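Local atomic coordinates of beta-mannosidase (Trichoderma harzianum, PDB entry 4CVU), a protein that probably removes terminal beta-linked mannose from the non-reducing ends of oligosaccharides, as a glycoside hydrolase of family 2. Residues T39-Y44 with N86-S91; T105-D110 with Y137-A142; T117-D122 with V151-F156. All coordinates share one frame; numbering follows the deposited sequence.

Contact 1 of 3, residues T39-Y44 with N86-S91; sequences TVTNEY and NWTYTS. With NAG (2-acetamido-2-deoxy-beta-D-glucopyranose), chain C.
Thr39 and Thr90, and again Thr41 and Thr88, face each other as hydrogen-bonded pairs of two antiparallel strands in the six-stranded sheet of the galactose-binding-like beta-sandwich domain. The backbone bonds are regular; Thr88 N reaches Thr41 O at 2.9 Å. On the threonine face, one water donates to Thr39 O and hydrogen-bonds both Thr41 OG1 and Thr90 OG1.

The opposite face is mainly aromatic and aliphatic. Val40 and Tyr89 form the non-hydrogen-bonded pair, and Val40 CG2, anti to its own carbonyl carbon, sits over the middle of the Tyr89 ring, 3.6 Å from the centroid, a CH-pi contact. The other branch, CG1, lies 3.7 Å from Trp87 CE3. Asn42 CB rests over one face of the Trp87 six-membered ring, offset toward the rim. Helix 57-63 packs against Val40 and Trp87, and its Asp60 bonds Tyr89 OH.

Charge and sugar gather where the strand pair ends. Glu43 OE1, which also takes the salt bridge from Arg161, accepts from Asn86 N on its anti side, 17° out of the carboxylate plane, at 2.9 Å. Asn86 ND2 hydrogen-bonds the side-chain oxygen of Asn155 and is bonded covalently to C1 of the first NAG, whose acetamide C8 lies 3.7 Å from Glu43 OE2.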
loop_
_atom_site.group_PDB
_atom_site.type_symbol
_atom_site.label_atom_id
_atom_site.label_comp_id
_atom_site.label_asym_id
_atom_site.label_seq_id
_atom_site.Cartn_x
_atom_site.Cartn_y
_atom_site.Cartn_z
ATOM N N THR A 39 -6.445 -18.195 -23.372
ATOM C CA THR A 39 -5.140 -17.606 -23.168
ATOM C C THR A 39 -5.134 -16.191 -23.724
ATOM O O THR A 39 -5.704 -15.924 -24.782
ATOM C CB THR A 39 -4.032 -18.426 -23.852
ATOM O OG1 THR A 39 -4.037 -19.747 -23.320
ATOM C CG2 THR A 39 -2.655 -17.831 -23.597
ATOM N N VAL A 40 -4.490 -15.273 -23.013
ATOM C CA VAL A 40 -4.414 -13.874 -23.453
ATOM C C VAL A 40 -2.985 -13.517 -23.800
ATOM O O VAL A 40 -2.082 -13.746 -22.988
ATOM C CB VAL A 40 -4.910 -12.924 -22.368
ATOM C CG1 VAL A 40 -4.669 -11.461 -22.759
ATOM C CG2 VAL A 40 -6.405 -13.177 -22.117
ATOM N N THR A 41 -2.794 -12.942 -24.987
ATOM C CA THR A 41 -1.473 -12.530 -25.457
ATOM C C THR A 41 -1.506 -11.066 -25.873
ATOM O O THR A 41 -2.523 -10.587 -26.358
ATOM C CB THR A 41 -0.991 -13.337 -26.681
ATOM O OG1 THR A 41 -2.032 -13.379 -27.661
ATOM C CG2 THR A 41 -0.608 -14.774 -26.282
ATOM N N ASN A 42 -0.376 -10.385 -25.708
ATOM C CA ASN A 42 -0.284 -8.990 -26.071
ATOM C C ASN A 42 0.040 -8.836 -27.546
ATOM O O ASN A 42 -0.019 -9.803 -28.311
ATOM C CB ASN A 42 0.715 -8.280 -25.162
ATOM C CG ASN A 42 2.156 -8.622 -25.472
ATOM O OD1 ASN A 42 2.511 -9.784 -25.711
ATOM N ND2 ASN A 42 3.018 -7.601 -25.389
ATOM N N GLU A 43 0.350 -7.616 -27.966
ATOM C CA GLU A 43 0.657 -7.349 -29.363
ATOM C C GLU A 43 2.077 -7.753 -29.771
ATOM O O GLU A 43 2.299 -8.160 -30.908
ATOM C CB GLU A 43 0.450 -5.855 -29.648
ATOM C CG GLU A 43 0.551 -5.499 -31.112
ATOM C CD GLU A 43 0.117 -4.069 -31.408
ATOM O OE1 GLU A 43 -0.671 -3.455 -30.633
ATOM O OE2 GLU A 43 0.567 -3.555 -32.437
ATOM N N TYR A 44 3.032 -7.649 -28.860
ATOM C CA TYR A 44 4.431 -7.810 -29.205
ATOM C C TYR A 44 4.996 -9.211 -28.914
ATOM O O TYR A 44 6.200 -9.400 -28.899
ATOM C CB TYR A 44 5.246 -6.666 -28.562
ATOM C CG TYR A 44 4.606 -5.310 -28.859
ATOM C CD1 TYR A 44 4.469 -4.856 -30.175
ATOM C CD2 TYR A 44 4.093 -4.519 -27.843
ATOM C CE1 TYR A 44 3.860 -3.647 -30.460
ATOM C CE2 TYR A 44 3.490 -3.302 -28.121
ATOM C CZ TYR A 44 3.378 -2.867 -29.433
ATOM O OH TYR A 44 2.764 -1.673 -29.708
ATOM N N ASN A 86 -2.799 -3.946 -28.711
ATOM C CA ASN A 86 -3.766 -5.038 -28.892
ATOM C C ASN A 86 -3.656 -6.182 -27.895
ATOM O O ASN A 86 -2.594 -6.528 -27.479
ATOM C CB ASN A 86 -3.678 -5.672 -30.283
ATOM C CG ASN A 86 -4.219 -4.788 -31.400
ATOM O OD1 ASN A 86 -4.048 -3.605 -31.388
ATOM N ND2 ASN A 86 -4.865 -5.394 -32.368
ATOM N N TRP A 87 -4.774 -6.772 -27.543
ATOM C CA TRP A 87 -4.810 -7.977 -26.721
ATOM C C TRP A 87 -5.667 -9.011 -27.404
ATOM O O TRP A 87 -6.766 -8.731 -27.811
ATOM C CB TRP A 87 -5.363 -7.665 -25.300
ATOM C CG TRP A 87 -4.430 -6.769 -24.602
ATOM C CD1 TRP A 87 -4.421 -5.401 -24.666
ATOM C CD2 TRP A 87 -3.284 -7.154 -23.846
ATOM N NE1 TRP A 87 -3.356 -4.912 -23.962
ATOM C CE2 TRP A 87 -2.637 -5.967 -23.448
ATOM C CE3 TRP A 87 -2.751 -8.388 -23.452
ATOM C CZ2 TRP A 87 -1.473 -5.966 -22.659
ATOM C CZ3 TRP A 87 -1.617 -8.401 -22.656
ATOM C CH2 TRP A 87 -0.986 -7.189 -22.263
ATOM N N THR A 88 -5.179 -10.232 -27.489
ATOM C CA THR A 88 -5.911 -11.265 -28.171
ATOM C C THR A 88 -6.290 -12.365 -27.202
ATOM O O THR A 88 -5.411 -12.911 -26.484
ATOM C CB THR A 88 -5.098 -11.819 -29.377
ATOM O OG1 THR A 88 -4.934 -10.780 -30.354
ATOM C CG2 THR A 88 -5.779 -13.017 -30.005
ATOM N N TYR A 89 -7.587 -12.677 -27.192
ATOM C CA TYR A 89 -8.159 -13.807 -26.431
ATOM C C TYR A 89 -8.246 -15.031 -27.351
ATOM O O TYR A 89 -8.950 -15.002 -28.361
ATOM C CB TYR A 89 -9.552 -13.430 -25.902
ATOM C CG TYR A 89 -9.501 -12.601 -24.617
ATOM C CD1 TYR A 89 -9.065 -11.282 -24.630
ATOM C CD2 TYR A 89 -9.890 -13.153 -23.403
ATOM C CE1 TYR A 89 -8.996 -10.546 -23.459
ATOM C CE2 TYR A 89 -9.855 -12.425 -22.242
ATOM C CZ TYR A 89 -9.399 -11.121 -22.255
ATOM O OH TYR A 89 -9.336 -10.413 -21.048
ATOM N N THR A 90 -7.535 -16.104 -27.013
ATOM C CA THR A 90 -7.485 -17.300 -27.869
ATOM C C THR A 90 -7.905 -18.525 -27.087
ATOM O O THR A 90 -7.369 -18.768 -26.010
ATOM C CB THR A 90 -6.052 -17.531 -28.372
ATOM O OG1 THR A 90 -5.638 -16.367 -29.085
ATOM C CG2 THR A 90 -5.965 -18.768 -29.284
ATOM N N SER A 91 -8.836 -19.304 -27.649
ATOM C CA SER A 91 -9.241 -20.583 -27.043
ATOM C C SER A 91 -8.311 -21.718 -27.392
ATOM O O SER A 91 -7.559 -21.647 -28.359
ATOM C CB SER A 91 -10.658 -20.996 -27.475
ATOM O OG SER A 91 -10.660 -21.627 -28.749
HETATM C C1 NAG C . -5.419 -4.756 -33.491
HETATM C C2 NAG C . -4.867 -5.471 -34.750
HETATM C C3 NAG C . -5.545 -4.939 -36.004
HETATM C C4 NAG C . -7.066 -4.913 -35.871
HETATM C C5 NAG C . -7.513 -4.290 -34.524
HETATM C C6 NAG C . -9.034 -4.427 -34.287
HETATM C C7 NAG C . -2.588 -6.275 -34.543
HETATM C C8 NAG C . -1.114 -6.032 -34.679
HETATM N N2 NAG C . -3.424 -5.293 -34.869
HETATM O O3 NAG C . -5.157 -5.758 -37.097
HETATM O O4 NAG C . -7.584 -4.138 -36.943
HETATM O O5 NAG C . -6.827 -4.887 -33.437
HETATM O O6 NAG C . -9.410 -5.764 -34.004
HETATM O O7 NAG C . -2.978 -7.348 -34.135
HETATM O O HOH W 1 -3.786 -15.495 -27.055
HETATM O O HOH W 2 -6.013 -20.896 -24.999
HETATM O O HOH W 3 -2.843 -9.021 -29.516
#

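Contact 2 of 3, residues T105-D110 with Y137-A142; sequences TWLVFD and YDVSSA
Leu107 and Tyr137 are the hydrogen-bonded pair where strand 135-138 runs antiparallel along strand 103-109, at the edge of the four-stranded sheet of the beta-sandwich. Just past the pairing the second chain turns into helix 140-145, with Val139 at the N-cap position.

The tight side faces the sandwich interior. Val139 reaches two neighbours with its two branches: CG1 comes within 3.7 Å of Leu107 CD1, the two side chains crossing at about a right angle, while CG2, wedged between its own backbone N and carbonyl carbon, meets Thr105 CG2 at 3.5 Å. Val118 and Phe120 of strand 116-120 close over this group from the other sheet. Farther along, Phe109 and Tyr137 touch rim to rim, Phe109 CE2 to Tyr137 CD2 at 4.1 Å, a lighter contact.

The other face is more open and polar. Trp106 lies across Asp138, whose CB stands over one face of the six-membered ring, 3.8 Å from its centroid and offset toward the rim. The exposed Asp138 has CG anti to the backbone N (chi1 -168°), from where the carboxylate meets Ser140. Its OD1 is gripped twice by that residue, from the hydroxyl on the syn lone pair and from the backbone N in an Asx turn. That donation fixes the rotation of the serine hydroxyl and leaves its oxygen to accept from the first strand. Ser140 OG in turn ties the start of the helix to strand 103-109: Thr105 N points nearly straight at it, 3.0 Å away, with an N-H...O angle of 169°.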
loop_
_atom_site.group_PDB
_atom_site.type_symbol
_atom_site.label_atom_id
_atom_site.label_comp_id
_atom_site.label_asym_id
_atom_site.label_seq_id
_atom_site.Cartn_x
_atom_site.Cartn_y
_atom_site.Cartn_z
ATOM N N THR A 105 -23.870 -23.470 -37.406
ATOM C CA THR A 105 -23.065 -23.141 -36.234
ATOM C C THR A 105 -22.893 -21.636 -36.156
ATOM O O THR A 105 -22.311 -21.036 -37.054
ATOM C CB THR A 105 -21.681 -23.810 -36.315
ATOM O OG1 THR A 105 -21.831 -25.234 -36.438
ATOM C CG2 THR A 105 -20.845 -23.522 -35.058
ATOM N N TRP A 106 -23.382 -21.044 -35.059
ATOM C CA TRP A 106 -23.294 -19.603 -34.820
ATOM C C TRP A 106 -22.408 -19.256 -33.615
ATOM O O TRP A 106 -22.371 -19.979 -32.624
ATOM C CB TRP A 106 -24.692 -19.029 -34.564
ATOM C CG TRP A 106 -25.588 -19.057 -35.757
ATOM C CD1 TRP A 106 -26.385 -20.098 -36.163
ATOM C CD2 TRP A 106 -25.794 -18.002 -36.702
ATOM N NE1 TRP A 106 -27.076 -19.753 -37.301
ATOM C CE2 TRP A 106 -26.730 -18.474 -37.659
ATOM C CE3 TRP A 106 -25.273 -16.713 -36.844
ATOM C CZ2 TRP A 106 -27.159 -17.689 -38.739
ATOM C CZ3 TRP A 106 -25.694 -15.928 -37.890
ATOM C CH2 TRP A 106 -26.631 -16.426 -38.854
ATOM N N LEU A 107 -21.703 -18.137 -33.730
ATOM C CA LEU A 107 -21.106 -17.469 -32.571
ATOM C C LEU A 107 -22.082 -16.395 -32.126
ATOM O O LEU A 107 -22.516 -15.568 -32.930
ATOM C CB LEU A 107 -19.765 -16.822 -32.932
ATOM C CG LEU A 107 -18.686 -17.728 -33.517
ATOM C CD1 LEU A 107 -17.440 -16.931 -33.867
ATOM C CD2 LEU A 107 -18.353 -18.841 -32.549
ATOM N N VAL A 108 -22.425 -16.404 -30.846
ATOM C CA VAL A 108 -23.264 -15.348 -30.285
ATOM C C VAL A 108 -22.508 -14.663 -29.156
ATOM O O VAL A 108 -22.139 -15.306 -28.184
ATOM C CB VAL A 108 -24.620 -15.881 -29.778
ATOM C CG1 VAL A 108 -25.484 -14.730 -29.285
ATOM C CG2 VAL A 108 -25.360 -16.627 -30.897
ATOM N N PHE A 109 -22.302 -13.358 -29.310
ATOM C CA PHE A 109 -21.541 -12.541 -28.352
ATOM C C PHE A 109 -22.434 -11.460 -27.771
ATOM O O PHE A 109 -22.885 -10.563 -28.486
ATOM C CB PHE A 109 -20.350 -11.870 -29.039
ATOM C CG PHE A 109 -19.312 -12.830 -29.564
ATOM C CD1 PHE A 109 -18.519 -13.558 -28.688
ATOM C CD2 PHE A 109 -19.095 -12.968 -30.929
ATOM C CE1 PHE A 109 -17.544 -14.421 -29.139
ATOM C CE2 PHE A 109 -18.116 -13.835 -31.401
ATOM C CZ PHE A 109 -17.351 -14.570 -30.510
ATOM N N ASP A 110 -22.719 -11.548 -26.482
ATOM C CA ASP A 110 -23.567 -10.539 -25.854
ATOM C C ASP A 110 -22.810 -9.212 -25.606
ATOM O O ASP A 110 -23.446 -8.151 -25.407
ATOM C CB ASP A 110 -24.188 -11.058 -24.559
ATOM C CG ASP A 110 -25.198 -12.162 -24.795
ATOM O OD1 ASP A 110 -25.467 -12.549 -25.957
ATOM O OD2 ASP A 110 -25.708 -12.678 -23.803
ATOM N N TYR A 137 -22.380 -14.496 -35.685
ATOM C CA TYR A 137 -21.671 -14.817 -36.911
ATOM C C TYR A 137 -21.862 -16.286 -37.250
ATOM O O TYR A 137 -21.734 -17.149 -36.396
ATOM C CB TYR A 137 -20.182 -14.503 -36.760
ATOM C CG TYR A 137 -19.887 -13.067 -36.371
ATOM C CD1 TYR A 137 -20.094 -12.037 -37.278
ATOM C CD2 TYR A 137 -19.393 -12.741 -35.100
ATOM C CE1 TYR A 137 -19.841 -10.720 -36.952
ATOM C CE2 TYR A 137 -19.123 -11.423 -34.762
ATOM C CZ TYR A 137 -19.362 -10.412 -35.681
ATOM O OH TYR A 137 -19.109 -9.103 -35.364
ATOM N N ASP A 138 -22.191 -16.555 -38.510
ATOM C CA ASP A 138 -22.368 -17.922 -38.995
ATOM C C ASP A 138 -20.999 -18.486 -39.372
ATOM O O ASP A 138 -20.400 -18.049 -40.345
ATOM C CB ASP A 138 -23.322 -17.929 -40.196
ATOM C CG ASP A 138 -23.792 -19.340 -40.578
ATOM O OD1 ASP A 138 -23.057 -20.334 -40.339
ATOM O OD2 ASP A 138 -24.919 -19.435 -41.132
ATOM N N VAL A 139 -20.512 -19.452 -38.600
ATOM C CA VAL A 139 -19.188 -20.055 -38.847
ATOM C C VAL A 139 -19.260 -21.466 -39.452
ATOM O O VAL A 139 -18.272 -22.219 -39.410
ATOM C CB VAL A 139 -18.287 -20.088 -37.577
ATOM C CG1 VAL A 139 -18.030 -18.676 -37.072
ATOM C CG2 VAL A 139 -18.895 -20.954 -36.479
ATOM N N SER A 140 -20.402 -21.808 -40.044
ATOM C CA SER A 140 -20.600 -23.162 -40.561
ATOM C C SER A 140 -19.512 -23.576 -41.544
ATOM O O SER A 140 -18.987 -24.691 -41.461
ATOM C CB SER A 140 -21.979 -23.285 -41.213
ATOM O OG SER A 140 -22.987 -23.268 -40.221
ATOM N N SER A 141 -19.167 -22.670 -42.457
ATOM C CA SER A 141 -18.205 -22.976 -43.522
ATOM C C SER A 141 -16.757 -22.999 -43.015
ATOM O O SER A 141 -15.948 -23.784 -43.472
ATOM C CB SER A 141 -18.365 -22.004 -44.710
ATOM O OG SER A 141 -17.964 -20.685 -44.386
ATOM N N ALA A 142 -16.429 -22.139 -42.053
ATOM C CA ALA A 142 -15.109 -22.190 -41.418
ATOM C C ALA A 142 -14.927 -23.538 -40.719
ATOM O O ALA A 142 -13.892 -24.175 -40.852
ATOM C CB ALA A 142 -14.954 -21.050 -40.431
#

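Contact 3 of 3, residues T117-D122 with V151-F156; sequences TVKFCD and VLSINF. With NAG (2-acetamido-2-deoxy-beta-D-glucopyranose), chain C; NAG (2-acetamido-2-deoxy-beta-D-glucopyranose), chain B.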
loop_
_atom_site.group_PDB
_atom_site.type_symbol
_atom_site.label_atom_id
_atom_site.label_comp_id
_atom_site.label_asym_id
_atom_site.label_seq_id
_atom_site.Cartn_x
_atom_site.Cartn_y
_atom_site.Cartn_z
ATOM N N THR A 117 -11.322 -8.355 -33.951
ATOM C CA THR A 117 -11.273 -9.155 -35.159
ATOM C C THR A 117 -11.509 -10.594 -34.703
ATOM O O THR A 117 -10.684 -11.159 -33.996
ATOM C CB THR A 117 -9.913 -9.001 -35.869
ATOM O OG1 THR A 117 -9.709 -7.628 -36.215
ATOM C CG2 THR A 117 -9.840 -9.857 -37.143
ATOM N N VAL A 118 -12.651 -11.158 -35.079
ATOM C CA VAL A 118 -13.014 -12.504 -34.652
ATOM C C VAL A 118 -12.566 -13.500 -35.723
ATOM O O VAL A 118 -12.845 -13.293 -36.913
ATOM C CB VAL A 118 -14.539 -12.619 -34.445
ATOM C CG1 VAL A 118 -14.906 -13.994 -33.901
ATOM C CG2 VAL A 118 -15.049 -11.523 -33.513
ATOM N N LYS A 119 -11.881 -14.562 -35.297
ATOM C CA LYS A 119 -11.419 -15.622 -36.179
ATOM C C LYS A 119 -11.845 -16.985 -35.675
ATOM O O LYS A 119 -11.767 -17.271 -34.488
ATOM C CB LYS A 119 -9.898 -15.637 -36.316
ATOM C CG LYS A 119 -9.324 -14.531 -37.166
ATOM C CD LYS A 119 -7.859 -14.804 -37.469
ATOM C CE LYS A 119 -7.145 -13.536 -37.906
ATOM N NZ LYS A 119 -5.898 -13.814 -38.676
ATOM N N PHE A 120 -12.261 -17.840 -36.601
ATOM C CA PHE A 120 -12.689 -19.186 -36.277
ATOM C C PHE A 120 -12.017 -20.126 -37.284
ATOM O O PHE A 120 -12.205 -19.999 -38.506
ATOM C CB PHE A 120 -14.223 -19.293 -36.321
ATOM C CG PHE A 120 -14.763 -20.552 -35.700
ATOM C CD1 PHE A 120 -14.880 -20.669 -34.331
ATOM C CD2 PHE A 120 -15.136 -21.624 -36.482
ATOM C CE1 PHE A 120 -15.381 -21.818 -33.750
ATOM C CE2 PHE A 120 -15.633 -22.785 -35.905
ATOM C CZ PHE A 120 -15.761 -22.883 -34.545
ATOM N N CYS A 121 -11.223 -21.050 -36.753
ATOM C CA CYS A 121 -10.303 -21.864 -37.549
ATOM C C CYS A 121 -9.520 -20.987 -38.527
ATOM O O CYS A 121 -9.498 -21.249 -39.726
ATOM C CB CYS A 121 -11.060 -22.968 -38.292
ATOM S SG CYS A 121 -9.947 -24.263 -38.908
ATOM N N ASP A 122 -8.954 -19.900 -38.036
ATOM C CA ASP A 122 -8.061 -19.035 -38.812
ATOM C C ASP A 122 -8.722 -18.152 -39.907
ATOM O O ASP A 122 -8.047 -17.473 -40.656
ATOM C CB ASP A 122 -6.958 -19.887 -39.415
ATOM C CG ASP A 122 -5.587 -19.389 -39.080
ATOM O OD1 ASP A 122 -5.422 -18.175 -38.880
ATOM O OD2 ASP A 122 -4.664 -20.216 -39.028
ATOM N N VAL A 151 -10.163 -23.338 -33.335
ATOM C CA VAL A 151 -9.712 -22.364 -32.367
ATOM C C VAL A 151 -10.459 -21.071 -32.676
ATOM O O VAL A 151 -10.525 -20.632 -33.841
ATOM C CB VAL A 151 -8.186 -22.157 -32.459
ATOM C CG1 VAL A 151 -7.749 -20.882 -31.772
ATOM C CG2 VAL A 151 -7.465 -23.363 -31.867
ATOM N N LEU A 152 -11.064 -20.510 -31.637
ATOM C CA LEU A 152 -11.679 -19.191 -31.687
ATOM C C LEU A 152 -10.720 -18.181 -31.090
ATOM O O LEU A 152 -10.248 -18.372 -29.966
ATOM C CB LEU A 152 -12.974 -19.190 -30.883
ATOM C CG LEU A 152 -13.694 -17.855 -30.703
ATOM C CD1 LEU A 152 -14.029 -17.191 -32.032
ATOM C CD2 LEU A 152 -14.959 -18.114 -29.899
ATOM N N SER A 153 -10.414 -17.127 -31.843
ATOM C CA SER A 153 -9.583 -16.065 -31.338
ATOM C C SER A 153 -10.245 -14.731 -31.602
ATOM O O SER A 153 -10.919 -14.564 -32.629
ATOM C CB SER A 153 -8.181 -16.094 -31.942
ATOM O OG SER A 153 -8.175 -15.543 -33.236
ATOM N N ILE A 154 -10.046 -13.803 -30.662
ATOM C CA ILE A 154 -10.622 -12.472 -30.728
ATOM C C ILE A 154 -9.536 -11.433 -30.458
ATOM O O ILE A 154 -9.092 -11.229 -29.307
ATOM C CB ILE A 154 -11.785 -12.304 -29.722
ATOM C CG1 ILE A 154 -12.685 -13.540 -29.724
ATOM C CG2 ILE A 154 -12.601 -11.063 -30.060
ATOM C CD1 ILE A 154 -13.746 -13.521 -28.655
ATOM N N ASN A 155 -9.086 -10.779 -31.509
ATOM C CA ASN A 155 -7.992 -9.821 -31.401
ATOM C C ASN A 155 -8.566 -8.430 -31.167
ATOM O O ASN A 155 -9.155 -7.868 -32.068
ATOM C CB ASN A 155 -7.135 -9.890 -32.669
ATOM C CG ASN A 155 -5.943 -8.955 -32.634
ATOM O OD1 ASN A 155 -5.755 -8.201 -31.698
ATOM N ND2 ASN A 155 -5.125 -9.014 -33.679
ATOM N N PHE A 156 -8.410 -7.912 -29.941
ATOM C CA PHE A 156 -8.965 -6.615 -29.526
ATOM C C PHE A 156 -7.987 -5.469 -29.767
ATOM O O PHE A 156 -6.830 -5.540 -29.357
ATOM C CB PHE A 156 -9.368 -6.625 -28.046
ATOM C CG PHE A 156 -10.508 -7.544 -27.710
ATOM C CD1 PHE A 156 -11.827 -7.111 -27.794
ATOM C CD2 PHE A 156 -10.273 -8.852 -27.296
ATOM C CE1 PHE A 156 -12.880 -7.965 -27.486
ATOM C CE2 PHE A 156 -11.319 -9.700 -26.988
ATOM C CZ PHE A 156 -12.621 -9.262 -27.079
HETATM C C1 NAG C . -5.419 -4.756 -33.491
HETATM C C2 NAG C . -4.867 -5.471 -34.750
HETATM C C3 NAG C . -5.545 -4.939 -36.004
HETATM C C4 NAG C . -7.066 -4.913 -35.871
HETATM C C5 NAG C . -7.513 -4.290 -34.524
HETATM C C6 NAG C . -9.034 -4.427 -34.287
HETATM C C7 NAG C . -2.588 -6.275 -34.543
HETATM C C8 NAG C . -1.114 -6.032 -34.679
HETATM N N2 NAG C . -3.424 -5.293 -34.869
HETATM O O3 NAG C . -5.157 -5.758 -37.097
HETATM O O4 NAG C . -7.584 -4.138 -36.943
HETATM O O5 NAG C . -6.827 -4.887 -33.437
HETATM O O6 NAG C . -9.410 -5.764 -34.004
HETATM O O7 NAG C . -2.978 -7.348 -34.135
HETATM C C1 NAG B . -8.515 -4.906 -37.750
HETATM C C2 NAG B . -9.408 -3.970 -38.563
HETATM C C3 NAG B . -10.382 -4.758 -39.450
HETATM C C4 NAG B . -9.662 -5.841 -40.236
HETATM C C5 NAG B . -8.794 -6.682 -39.283
HETATM C C6 NAG B . -8.020 -7.759 -40.030
HETATM C C7 NAG B . -9.978 -1.845 -37.434
HETATM C C8 NAG B . -8.816 -1.146 -38.006
HETATM N N2 NAG B . -10.187 -3.115 -37.699
HETATM O O3 NAG B . -11.092 -3.885 -40.297
HETATM O O4 NAG B . -10.659 -6.649 -40.836
HETATM O O5 NAG B . -7.867 -5.832 -38.628
HETATM O O6 NAG B . -7.106 -7.066 -40.835
HETATM O O7 NAG B . -10.735 -1.228 -36.663
HETATM O O HOH W 4 -8.529 -13.058 -34.201
#
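Strands 116-120 and 152-156 meet here as an antiparallel pair within the six-stranded sheet of the sandwich, with a buried apolar face and a polar face that receives the N-linked glycan. Thr117 with Asn155 and Lys119 with Ser153 are the hydrogen-bonded pairs; Lys119 N reaches Ser153 O at 2.8 Å. At the far end Cys121 N bonds to Val151 O, and Cys121 itself is held by the disulfide to Cys146.

Inward, Val118 CG1 lies 3.8 Å from Leu152 CD1, and Phe120 CD1 approaches Leu152 CB. Val118 and Leu152 pack on Leu107 of the opposing sheet, and Phe120 on Val139. Outward, a water joins Thr117 O to Ser153 OG.

The first NAG is held by both strands. Its O6 accepts from Thr117 OG1 and donates to Asn155 O, each at 2.9 Å. Asn155 ND2 donates to the acetamide O7 at 2.8 Å, while OD1 accepts from Asn86 ND2, the linkage nitrogen. An alanine in place of Asn155 would probably leave O7 and the Asn86 N-H without these partners and the acetamide freer to turn. With the covalent bond at C1, the bonds at O6 and O7 would probably limit rotation of this first sugar about its linkage.

Contacts 1 and 3 belong to the same six-stranded sheet: strands 87-91 and 152-156 are neighbours, joined by backbone bonds such as Tyr89 O to Ile154 N, and the first NAG is attached through contact 1 and steadied by contact 3. Contact 2 holds the edge of the opposing sheet and meets contact 3 in the sandwich core, where Leu107 packs on Val118 and Leu152. Contacts 1 and 2 do not touch. Each has a buried side, Val40/Tyr89, Leu107/Val139 and Val118/Leu152 in turn. The outer sides differ: threonines, waters and the glycan linkage in contact 1, Trp106 over an aspartate-serine turn in contact 2, sugar hydrogen bonds and a water in contact 3.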